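Local coordinates for protein glutaredoxin (Chlorella sorokiniana, PDB 4I2U) that binds glutathione on a thioredoxin fold and, as a glutaredoxin, probably reduces disulfides at its expense to keep the redox balance of the cell, at residues K5-S10 and A56-Y61; V18-T23 and I47-R52; P26-G31 and R69-V74. All coordinates share one frame; numbering follows the deposited sequence. Where two conformers were deposited one is given.

Contact 1 (K5-S10 and A56-Y61); sequences KQLVDS and AAIQDY. With GSH (glutathione), chain B.
Segments 5-10 and 56-61, on helices 3-14 and 55-66, cross at -63° on one side of the thioredoxin-fold sheet, where Val8 and Ile58 also touch Phe20. Tyr61 fills the angle between them. Its CG stands anti to the backbone N (chi1 179°), which sends the ring into a hollow made by one turn of helix 3-14. Lys5 forms the lid: its aliphatic chain runs across one face of the ring, with CG 3.8 Å from the Tyr61 centroid, a CH-pi contact displaced toward the rim. Val8 closes the edge, its CB 3.5 Å from Tyr61 CD2 and its CG1 in the ring plane. The other branch, Val8 CG2, meets Ile58 CG2 at 3.7 Å, and Leu7 and Ile58 cross obliquely and touch through their CD1 methyls, 4.0 Å apart. At the ring's far end Tyr61 OH donates to the syn lone pair of Asp9 OD1, at 2.6 Å. Lys5 bends at chi4 so that its NZ reaches Asp9 OD2 at 2.8 Å, a salt bridge within the helix. A phenylalanine at Tyr61 would lose the hydroxyl and would probably leave the Asp9 carboxylate less firmly oriented. Gln59 NE2, on another side of helix 55-66, donates to glutathione O32. With both oxygens engaged, by a cation and a short phenol bond, Asp9 is likely to stay ionised while it ties the two helices together.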
loop_
_atom_site.group_PDB
_atom_site.type_symbol
_atom_site.label_atom_id
_atom_site.label_comp_id
_atom_site.label_asym_id
_atom_site.label_seq_id
_atom_site.Cartn_x
_atom_site.Cartn_y
_atom_site.Cartn_z
ATOM N N LYS A 5 10.545 -5.116 10.989
ATOM C CA LYS A 5 10.030 -3.835 11.437
ATOM C C LYS A 5 10.757 -2.701 10.730
ATOM O O LYS A 5 10.136 -1.735 10.267
ATOM C CB LYS A 5 10.153 -3.708 12.955
ATOM C CG LYS A 5 9.711 -2.343 13.488
ATOM C CD LYS A 5 9.638 -2.318 15.000
ATOM C CE LYS A 5 8.735 -1.184 15.477
ATOM N NZ LYS A 5 9.275 0.141 15.089
ATOM N N GLN A 6 12.083 -2.795 10.655
ATOM C CA GLN A 6 12.853 -1.733 10.015
ATOM C C GLN A 6 12.481 -1.617 8.545
ATOM O O GLN A 6 12.366 -0.514 8.001
ATOM C CB GLN A 6 14.347 -1.995 10.165
ATOM C CG GLN A 6 15.225 -0.818 9.767
ATOM C CD GLN A 6 16.705 -1.135 9.885
ATOM O OE1 GLN A 6 17.343 -1.544 8.913
ATOM N NE2 GLN A 6 17.258 -0.957 11.083
ATOM N N LEU A 7 12.303 -2.755 7.888
ATOM C CA LEU A 7 11.885 -2.752 6.492
ATOM C C LEU A 7 10.554 -2.041 6.304
ATOM O O LEU A 7 10.412 -1.156 5.452
ATOM C CB LEU A 7 11.792 -4.183 5.971
ATOM C CG LEU A 7 11.353 -4.419 4.521
ATOM C CD1 LEU A 7 9.858 -4.267 4.277
ATOM C CD2 LEU A 7 12.124 -3.526 3.572
ATOM N N VAL A 8 9.549 -2.404 7.089
ATOM C CA VAL A 8 8.239 -1.799 6.916
ATOM C C VAL A 8 8.285 -0.311 7.235
ATOM O O VAL A 8 7.809 0.519 6.446
ATOM C CB VAL A 8 7.181 -2.509 7.776
ATOM C CG1 VAL A 8 5.882 -1.749 7.755
ATOM C CG2 VAL A 8 6.972 -3.947 7.261
ATOM N N ASP A 9 8.855 0.045 8.385
ATOM C CA ASP A 9 8.875 1.445 8.803
ATOM C C ASP A 9 9.603 2.307 7.781
ATOM O O ASP A 9 9.121 3.386 7.401
ATOM C CB ASP A 9 9.546 1.611 10.169
ATOM C CG ASP A 9 8.740 1.008 11.323
ATOM O OD1 ASP A 9 7.581 0.595 11.134
ATOM O OD2 ASP A 9 9.300 1.014 12.448
ATOM N N SER A 10 10.773 1.862 7.350
ATOM C CA SER A 10 11.573 2.630 6.400
ATOM C C SER A 10 10.881 2.725 5.051
ATOM O O SER A 10 10.975 3.738 4.368
ATOM C CB SER A 10 12.949 1.997 6.220
ATOM O OG SER A 10 13.707 2.088 7.412
ATOM N N ALA A 56 6.564 -13.688 5.978
ATOM C CA ALA A 56 5.713 -13.971 7.133
ATOM C C ALA A 56 6.059 -13.055 8.300
ATOM O O ALA A 56 5.166 -12.606 9.037
ATOM C CB ALA A 56 5.828 -15.422 7.532
ATOM N N ALA A 57 7.345 -12.777 8.480
ATOM C CA ALA A 57 7.769 -11.857 9.534
ATOM C C ALA A 57 7.259 -10.450 9.257
ATOM O O ALA A 57 6.918 -9.691 10.173
ATOM C CB ALA A 57 9.283 -11.846 9.674
ATOM N N ILE A 58 7.258 -10.057 7.994
ATOM C CA ILE A 58 6.726 -8.756 7.628
ATOM C C ILE A 58 5.226 -8.701 7.890
ATOM O O ILE A 58 4.718 -7.716 8.430
ATOM C CB ILE A 58 7.068 -8.413 6.163
ATOM C CG1 ILE A 58 8.577 -8.167 6.050
ATOM C CG2 ILE A 58 6.291 -7.193 5.687
ATOM C CD1 ILE A 58 9.083 -8.135 4.654
ATOM N N GLN A 59 4.507 -9.762 7.553
ATOM C CA GLN A 59 3.086 -9.805 7.870
ATOM C C GLN A 59 2.842 -9.729 9.366
ATOM O O GLN A 59 1.886 -9.087 9.790
ATOM C CB GLN A 59 2.431 -11.061 7.324
ATOM C CG GLN A 59 2.340 -11.080 5.805
ATOM C CD GLN A 59 1.561 -12.280 5.296
ATOM O OE1 GLN A 59 2.131 -13.308 4.933
ATOM N NE2 GLN A 59 0.240 -12.170 5.299
ATOM N N ASP A 60 3.686 -10.388 10.155
ATOM C CA ASP A 60 3.583 -10.315 11.611
ATOM C C ASP A 60 3.717 -8.877 12.095
ATOM O O ASP A 60 2.951 -8.437 12.954
ATOM C CB ASP A 60 4.681 -11.160 12.261
ATOM C CG ASP A 60 4.436 -12.638 12.173
ATOM O OD1 ASP A 60 3.293 -13.051 11.884
ATOM O OD2 ASP A 60 5.413 -13.379 12.440
ATOM N N TYR A 61 4.678 -8.132 11.570
ATOM C CA TYR A 61 4.797 -6.748 11.977
ATOM C C TYR A 61 3.606 -5.949 11.482
ATOM O O TYR A 61 3.125 -5.050 12.175
ATOM C CB TYR A 61 6.100 -6.119 11.503
ATOM C CG TYR A 61 6.179 -4.672 11.920
ATOM C CD1 TYR A 61 6.137 -4.302 13.261
ATOM C CD2 TYR A 61 6.245 -3.671 10.966
ATOM C CE1 TYR A 61 6.182 -2.951 13.632
ATOM C CE2 TYR A 61 6.286 -2.329 11.322
ATOM C CZ TYR A 61 6.257 -1.975 12.658
ATOM O OH TYR A 61 6.330 -0.643 13.044
HETATM N N1 GSH B . -11.088 -8.099 2.313
HETATM C CA1 GSH B . -9.620 -8.163 2.369
HETATM C C1 GSH B . -9.106 -7.014 1.540
HETATM O O11 GSH B . -9.944 -6.273 0.993
HETATM O O12 GSH B . -7.870 -6.803 1.442
HETATM C CB1 GSH B . -9.181 -9.542 1.882
HETATM C CG1 GSH B . -7.677 -9.770 1.988
HETATM C CD1 GSH B . -7.342 -11.247 2.107
HETATM O OE1 GSH B . -7.987 -12.005 2.836
HETATM N N2 GSH B . -6.295 -11.676 1.427
HETATM C CA2 GSH B . -5.798 -13.050 1.550
HETATM C C2 GSH B . -4.764 -13.193 2.642
HETATM O O2 GSH B . -4.201 -12.216 3.112
HETATM C CB2 GSH B . -5.227 -13.527 0.214
HETATM S SG2 GSH B . -6.518 -13.746 -1.043
HETATM N N3 GSH B . -4.533 -14.417 3.093
HETATM C CA3 GSH B . -3.674 -14.640 4.231
HETATM C C3 GSH B . -2.202 -14.456 3.958
HETATM O O31 GSH B . -1.765 -14.366 2.792
HETATM O O32 GSH B . -1.473 -14.404 4.976
#

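Contact 2 (V18-T23 and I47-R52); sequences VIFSKT and IELDGR. With GSH (glutathione), chain B.
Strands 17-21 and 45-48 are the parallel pair of the thioredoxin fold, joined by helix 26-36 in a beta-alpha-beta crossover. Three backbone bonds zip them together, each with its donor in the carbonyl plane: Ile47 N to Ile19 O, Ser21 N to Ile47 O, and Leu49 N to Ser21 O. The last, at 2.7 Å, is practically straight, at 179°, and carries the pairing just past the end of strand 45-48. On one face of the sheet Phe20 and Ile47 lie side by side, and Leu49 CD1 touches Phe20 CB; helices 3-14 and 55-66 cover this side. On the opposite face Glu48 folds back at chi2, so that Ser21 OG donates to the syn lone pair of OE1, while OE2 has a salt bridge to Lys32. Glu48 O takes two bonds of its own, from the amides of Gly51 and Arg52, which turn the chain after the strand. Lys22 leaves the pair as an extended arm past Leu49. Its NZ donates to the glycine carboxylate of glutathione, 2.8 Å from O31, and also to Gln59 OE1, so one ammonium joins ligand and protein. Where the two segments part, Asp50 holds Thr23 with both carboxylate oxygens. Thr23 N reaches OD1 from above the carboxylate plane, whereas Thr23 OG1 donates to the syn lone pair of Asp50 OD2 at 2.6 Å.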
loop_
_atom_site.group_PDB
_atom_site.type_symbol
_atom_site.label_atom_id
_atom_site.label_comp_id
_atom_site.label_asym_id
_atom_site.label_seq_id
_atom_site.Cartn_x
_atom_site.Cartn_y
_atom_site.Cartn_z
ATOM N N VAL A 18 2.725 2.832 -0.894
ATOM C CA VAL A 18 3.245 1.498 -0.643
ATOM C C VAL A 18 2.114 0.494 -0.540
ATOM O O VAL A 18 1.110 0.743 0.136
ATOM C CB VAL A 18 4.072 1.477 0.669
ATOM C CG1 VAL A 18 4.578 0.077 0.985
ATOM C CG2 VAL A 18 5.240 2.448 0.572
ATOM N N ILE A 19 2.273 -0.651 -1.180
ATOM C CA ILE A 19 1.319 -1.735 -1.038
ATOM C C ILE A 19 2.088 -3.008 -0.711
ATOM O O ILE A 19 2.915 -3.471 -1.510
ATOM C CB ILE A 19 0.405 -1.874 -2.275
ATOM C CG1 ILE A 19 -0.557 -3.037 -2.067
ATOM C CG2 ILE A 19 1.199 -2.012 -3.590
ATOM C CD1 ILE A 19 -1.728 -3.032 -3.043
ATOM N N PHE A 20 1.873 -3.540 0.487
ATOM C CA PHE A 20 2.403 -4.858 0.831
ATOM C C PHE A 20 1.429 -5.851 0.247
ATOM O O PHE A 20 0.226 -5.770 0.503
ATOM C CB PHE A 20 2.544 -5.001 2.352
ATOM C CG PHE A 20 3.592 -4.078 2.927
ATOM C CD1 PHE A 20 3.256 -2.821 3.390
ATOM C CD2 PHE A 20 4.931 -4.445 2.957
ATOM C CE1 PHE A 20 4.221 -1.959 3.871
ATOM C CE2 PHE A 20 5.901 -3.592 3.432
ATOM C CZ PHE A 20 5.562 -2.350 3.888
ATOM N N SER A 21 1.946 -6.781 -0.540
ATOM C CA SER A 21 1.174 -7.540 -1.500
ATOM C C SER A 21 1.640 -8.984 -1.541
ATOM O O SER A 21 2.668 -9.341 -0.985
ATOM C CB SER A 21 1.391 -6.855 -2.865
ATOM O OG SER A 21 0.831 -7.572 -3.965
ATOM N N LYS A 22 0.837 -9.830 -2.182
ATOM C CA LYS A 22 1.303 -11.112 -2.710
ATOM C C LYS A 22 0.867 -11.189 -4.153
ATOM O O LYS A 22 -0.212 -10.717 -4.518
ATOM C CB LYS A 22 0.763 -12.295 -1.908
ATOM C CG LYS A 22 1.367 -12.340 -0.532
ATOM C CD LYS A 22 0.863 -13.450 0.345
ATOM C CE LYS A 22 1.448 -13.336 1.741
ATOM N NZ LYS A 22 1.010 -14.443 2.613
ATOM N N THR A 23 1.713 -11.760 -4.992
ATOM C CA THR A 23 1.516 -11.691 -6.444
ATOM C C THR A 23 0.215 -12.319 -6.915
ATOM O O THR A 23 -0.367 -11.890 -7.906
ATOM C CB THR A 23 2.675 -12.336 -7.219
ATOM O OG1 THR A 23 2.810 -13.702 -6.848
ATOM C CG2 THR A 23 3.975 -11.583 -6.970
ATOM N N ILE A 47 5.549 -4.355 -2.442
ATOM C CA ILE A 47 6.457 -5.273 -1.762
ATOM C C ILE A 47 5.760 -6.637 -1.742
ATOM O O ILE A 47 4.738 -6.790 -1.065
ATOM C CB ILE A 47 6.775 -4.800 -0.323
ATOM C CG1 ILE A 47 7.302 -3.351 -0.269
ATOM C CG2 ILE A 47 7.727 -5.787 0.346
ATOM C CD1 ILE A 47 8.570 -3.097 -1.057
ATOM N N GLU A 48 6.278 -7.591 -2.514
ATOM C CA GLU A 48 5.644 -8.897 -2.660
ATOM C C GLU A 48 6.135 -9.852 -1.589
ATOM O O GLU A 48 7.269 -10.346 -1.638
ATOM C CB GLU A 48 5.883 -9.486 -4.044
ATOM C CG GLU A 48 5.425 -8.587 -5.190
ATOM C CD GLU A 48 3.932 -8.273 -5.223
ATOM O OE1 GLU A 48 3.121 -8.906 -4.541
ATOM O OE2 GLU A 48 3.564 -7.361 -6.001
ATOM N N LEU A 49 5.260 -10.171 -0.660
ATOM C CA LEU A 49 5.595 -10.958 0.515
ATOM C C LEU A 49 5.606 -12.457 0.245
ATOM O O LEU A 49 6.050 -13.219 1.103
ATOM C CB LEU A 49 4.632 -10.619 1.648
ATOM C CG LEU A 49 4.620 -9.141 2.020
ATOM C CD1 LEU A 49 3.716 -8.889 3.212
ATOM C CD2 LEU A 49 6.000 -8.628 2.310
ATOM N N ASP A 50 5.124 -12.895 -0.917
ATOM C CA ASP A 50 5.348 -14.258 -1.361
ATOM C C ASP A 50 6.714 -14.417 -2.054
ATOM O O ASP A 50 7.201 -15.537 -2.209
ATOM C CB ASP A 50 4.199 -14.740 -2.251
ATOM C CG ASP A 50 4.025 -13.916 -3.520
ATOM O OD1 ASP A 50 4.052 -12.676 -3.454
ATOM O OD2 ASP A 50 3.826 -14.505 -4.609
ATOM N N GLY A 51 7.337 -13.306 -2.445
ATOM C CA GLY A 51 8.681 -13.325 -3.011
ATOM C C GLY A 51 9.749 -13.190 -1.935
ATOM O O GLY A 51 10.736 -13.927 -1.939
ATOM N N ARG A 52 9.564 -12.244 -1.025
ATOM C CA ARG A 52 10.475 -12.086 0.106
ATOM C C ARG A 52 10.487 -13.324 0.967
ATOM O O ARG A 52 9.423 -13.804 1.389
ATOM C CB ARG A 52 10.077 -10.887 0.963
ATOM C CG ARG A 52 10.352 -9.574 0.273
ATOM C CD ARG A 52 10.281 -8.412 1.207
ATOM N NE ARG A 52 11.262 -8.502 2.289
ATOM C CZ ARG A 52 12.235 -7.621 2.515
ATOM N NH1 ARG A 52 12.412 -6.563 1.731
ATOM N NH2 ARG A 52 13.047 -7.799 3.539
HETATM N N1 GSH B . -11.088 -8.099 2.313
HETATM C CA1 GSH B . -9.620 -8.163 2.369
HETATM C C1 GSH B . -9.106 -7.014 1.540
HETATM O O11 GSH B . -9.944 -6.273 0.993
HETATM O O12 GSH B . -7.870 -6.803 1.442
HETATM C CB1 GSH B . -9.181 -9.542 1.882
HETATM C CG1 GSH B . -7.677 -9.770 1.988
HETATM C CD1 GSH B . -7.342 -11.247 2.107
HETATM O OE1 GSH B . -7.987 -12.005 2.836
HETATM N N2 GSH B . -6.295 -11.676 1.427
HETATM C CA2 GSH B . -5.798 -13.050 1.550
HETATM C C2 GSH B . -4.764 -13.193 2.642
HETATM O O2 GSH B . -4.201 -12.216 3.112
HETATM C CB2 GSH B . -5.227 -13.527 0.214
HETATM S SG2 GSH B . -6.518 -13.746 -1.043
HETATM N N3 GSH B . -4.533 -14.417 3.093
HETATM C CA3 GSH B . -3.674 -14.640 4.231
HETATM C C3 GSH B . -2.202 -14.456 3.958
HETATM O O31 GSH B . -1.765 -14.366 2.792
HETATM O O32 GSH B . -1.473 -14.404 4.976
HETATM O O HOH W 1 4.355 -14.443 3.545
#

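Contact 3 (P26-G31 and R69-V74); sequences PYCVKG and RSVPRV. With GSH (glutathione), chain B.
The ring of Tyr27 carries glutathione on one face: CB1 of the gamma-glutamyl part sits 3.6 Å above its plane, over the centre. A second flat group, the guanidinium of Arg73, has Arg69 N over one face and Ser70 C at its edge, and grips Ser70 side-on, NE donating to the backbone O and NH2 to OG. That two-point grip pins the loop ahead of the cis-proline, a hallmark of the thioredoxin fold, here Pro72, which faces the start of helix 26-36. Helix and loop meet without polar bonds between them. Tyr27 CB presses on Pro72 CD at 3.6 Å, and Cys28 SG, its chi1 of -66° placing it anti to its own carbonyl carbon, tucks against Val71 CB and Pro72 CB. Cys28 belongs to what appears to be the CxxC motif of the family with Cys25, itself part of the glutathione pocket; this model is of the reduced protein. Cys28 is buried. The peptide before Pro72 is cis, consistent with the way the backbone N and O of Val71 are both turned to the ligand's central residue, as in other thioredoxin-fold proteins, so that Val71 pairs with the tripeptide much as a strand would. Val71 N donates to GSH O2 at 2.9 Å and 157°, and GSH N2 returns a more bent bond to Val71 O at 3.0 Å.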
loop_
_atom_site.group_PDB
_atom_site.type_symbol
_atom_site.label_atom_id
_atom_site.label_comp_id
_atom_site.label_asym_id
_atom_site.label_seq_id
_atom_site.Cartn_x
_atom_site.Cartn_y
_atom_site.Cartn_z
ATOM N N PRO A 26 -6.066 -11.619 -5.439
ATOM C CA PRO A 26 -6.916 -10.700 -6.203
ATOM C C PRO A 26 -7.204 -9.388 -5.488
ATOM O O PRO A 26 -7.510 -8.396 -6.131
ATOM C CB PRO A 26 -8.207 -11.497 -6.406
ATOM C CG PRO A 26 -8.238 -12.454 -5.221
ATOM C CD PRO A 26 -6.802 -12.837 -5.027
ATOM N N TYR A 27 -7.098 -9.372 -4.165
ATOM C CA TYR A 27 -7.280 -8.126 -3.419
ATOM C C TYR A 27 -6.081 -7.219 -3.626
ATOM O O TYR A 27 -6.236 -5.995 -3.704
ATOM C CB TYR A 27 -7.560 -8.415 -1.938
ATOM C CG TYR A 27 -8.908 -9.071 -1.780
ATOM C CD1 TYR A 27 -10.058 -8.307 -1.683
ATOM C CD2 TYR A 27 -9.042 -10.446 -1.787
ATOM C CE1 TYR A 27 -11.301 -8.880 -1.577
ATOM C CE2 TYR A 27 -10.288 -11.030 -1.683
ATOM C CZ TYR A 27 -11.410 -10.252 -1.576
ATOM O OH TYR A 27 -12.629 -10.862 -1.476
ATOM N N CYS A 28 -4.897 -7.804 -3.720
ATOM C CA CYS A 28 -3.694 -7.060 -4.060
ATOM C C CYS A 28 -3.784 -6.507 -5.472
ATOM O O CYS A 28 -3.474 -5.335 -5.709
ATOM C CB CYS A 28 -2.456 -7.946 -3.885
ATOM S SG CYS A 28 -2.194 -8.396 -2.169
ATOM N N VAL A 29 -4.240 -7.330 -6.413
ATOM C CA VAL A 29 -4.451 -6.855 -7.785
ATOM C C VAL A 29 -5.448 -5.698 -7.793
ATOM O O VAL A 29 -5.245 -4.685 -8.467
ATOM C CB VAL A 29 -4.957 -8.009 -8.686
ATOM C CG1 VAL A 29 -5.375 -7.487 -10.042
ATOM C CG2 VAL A 29 -3.877 -9.071 -8.827
ATOM N N LYS A 30 -6.539 -5.845 -7.054
ATOM C CA LYS A 30 -7.557 -4.793 -6.995
ATOM C C LYS A 30 -6.980 -3.484 -6.431
ATOM O O LYS A 30 -7.263 -2.399 -6.938
ATOM C CB LYS A 30 -8.715 -5.283 -6.124
ATOM C CG LYS A 30 -9.846 -4.303 -5.912
ATOM C CD LYS A 30 -10.857 -4.855 -4.887
ATOM C CE LYS A 30 -11.483 -6.169 -5.326
ATOM N NZ LYS A 30 -12.743 -6.414 -4.543
ATOM N N GLY A 31 -6.183 -3.573 -5.374
ATOM C CA GLY A 31 -5.557 -2.398 -4.791
ATOM C C GLY A 31 -4.590 -1.732 -5.756
ATOM O O GLY A 31 -4.566 -0.504 -5.895
ATOM N N ARG A 69 -3.066 -9.104 9.453
ATOM C CA ARG A 69 -1.965 -9.708 8.711
ATOM C C ARG A 69 -2.239 -9.848 7.234
ATOM O O ARG A 69 -1.318 -10.081 6.462
ATOM C CB ARG A 69 -1.719 -11.140 9.204
ATOM C CG ARG A 69 -0.694 -11.322 10.282
ATOM C CD ARG A 69 -0.440 -12.797 10.549
ATOM N NE ARG A 69 0.939 -13.203 10.278
ATOM C CZ ARG A 69 1.319 -14.005 9.281
ATOM N NH1 ARG A 69 0.435 -14.475 8.408
ATOM N NH2 ARG A 69 2.595 -14.330 9.149
ATOM N N SER A 70 -3.500 -9.757 6.827
ATOM C CA SER A 70 -3.862 -10.085 5.454
ATOM C C SER A 70 -3.230 -9.114 4.472
ATOM O O SER A 70 -2.914 -7.979 4.803
ATOM C CB SER A 70 -5.373 -10.071 5.274
ATOM O OG SER A 70 -5.929 -8.790 5.469
ATOM N N VAL A 71 -3.062 -9.566 3.239
ATOM C CA VAL A 71 -2.628 -8.710 2.139
ATOM C C VAL A 71 -3.816 -8.356 1.264
ATOM O O VAL A 71 -4.724 -9.154 1.079
ATOM C CB VAL A 71 -1.502 -9.343 1.294
ATOM C CG1 VAL A 71 -0.249 -9.438 2.134
ATOM C CG2 VAL A 71 -1.903 -10.719 0.751
ATOM N N PRO A 72 -3.828 -7.146 0.708
ATOM C CA PRO A 72 -2.761 -6.151 0.831
ATOM C C PRO A 72 -2.882 -5.280 2.080
ATOM O O PRO A 72 -3.921 -5.236 2.733
ATOM C CB PRO A 72 -2.963 -5.275 -0.413
ATOM C CG PRO A 72 -4.475 -5.326 -0.596
ATOM C CD PRO A 72 -4.868 -6.736 -0.251
ATOM N N ARG A 73 -1.804 -4.564 2.383
ATOM C CA ARG A 73 -1.829 -3.483 3.359
ATOM C C ARG A 73 -1.250 -2.273 2.660
ATOM O O ARG A 73 -0.113 -2.287 2.212
ATOM C CB ARG A 73 -1.050 -3.837 4.629
ATOM C CG ARG A 73 -1.542 -5.098 5.340
ATOM C CD ARG A 73 -2.607 -4.822 6.388
ATOM N NE ARG A 73 -3.548 -5.923 6.568
ATOM C CZ ARG A 73 -4.540 -5.908 7.446
ATOM N NH1 ARG A 73 -4.681 -4.880 8.281
ATOM N NH2 ARG A 73 -5.380 -6.927 7.505
ATOM N N VAL A 74 -2.075 -1.242 2.507
ATOM C CA VAL A 74 -1.751 -0.074 1.686
ATOM C C VAL A 74 -1.501 1.139 2.576
ATOM O O VAL A 74 -2.264 1.409 3.522
ATOM C CB VAL A 74 -2.887 0.209 0.703
ATOM C CG1 VAL A 74 -2.563 1.374 -0.194
ATOM C CG2 VAL A 74 -3.183 -1.047 -0.126
HETATM N N1 GSH B . -11.088 -8.099 2.313
HETATM C CA1 GSH B . -9.620 -8.163 2.369
HETATM C C1 GSH B . -9.106 -7.014 1.540
HETATM O O11 GSH B . -9.944 -6.273 0.993
HETATM O O12 GSH B . -7.870 -6.803 1.442
HETATM C CB1 GSH B . -9.181 -9.542 1.882
HETATM C CG1 GSH B . -7.677 -9.770 1.988
HETATM C CD1 GSH B . -7.342 -11.247 2.107
HETATM O OE1 GSH B . -7.987 -12.005 2.836
HETATM N N2 GSH B . -6.295 -11.676 1.427
HETATM C CA2 GSH B . -5.798 -13.050 1.550
HETATM C C2 GSH B . -4.764 -13.193 2.642
HETATM O O2 GSH B . -4.201 -12.216 3.112
HETATM C CB2 GSH B . -5.227 -13.527 0.214
HETATM S SG2 GSH B . -6.518 -13.746 -1.043
HETATM N N3 GSH B . -4.533 -14.417 3.093
HETATM C CA3 GSH B . -3.674 -14.640 4.231
HETATM C C3 GSH B . -2.202 -14.456 3.958
HETATM O O31 GSH B . -1.765 -14.366 2.792
HETATM O O32 GSH B . -1.473 -14.404 4.976
#

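In the fold
Contact 1 joins the two helices on one side of the four-stranded mixed sheet, contact 2 lies in the sheet, and contact 3 lies where helix 26-36 packs on the other side. Contacts 2 and 3 are closest, with centres about 9 Å apart, and their strands 17-21 and 73-76 are neighbours in the sheet; contacts 1 and 3 are about 16 Å apart. Along the chain contact 2 is nested within the loop that contact 1 closes, while contact 3 alternates with both. Gln59, from a helix, and Lys22 and Val71, from loops at strand ends, converge on glutathione, and Gln59 probably hydrogen-bonds both Lys22 and Arg69 O. These contacts bring together much of the pocket, which Gly84 and Asp85 help complete.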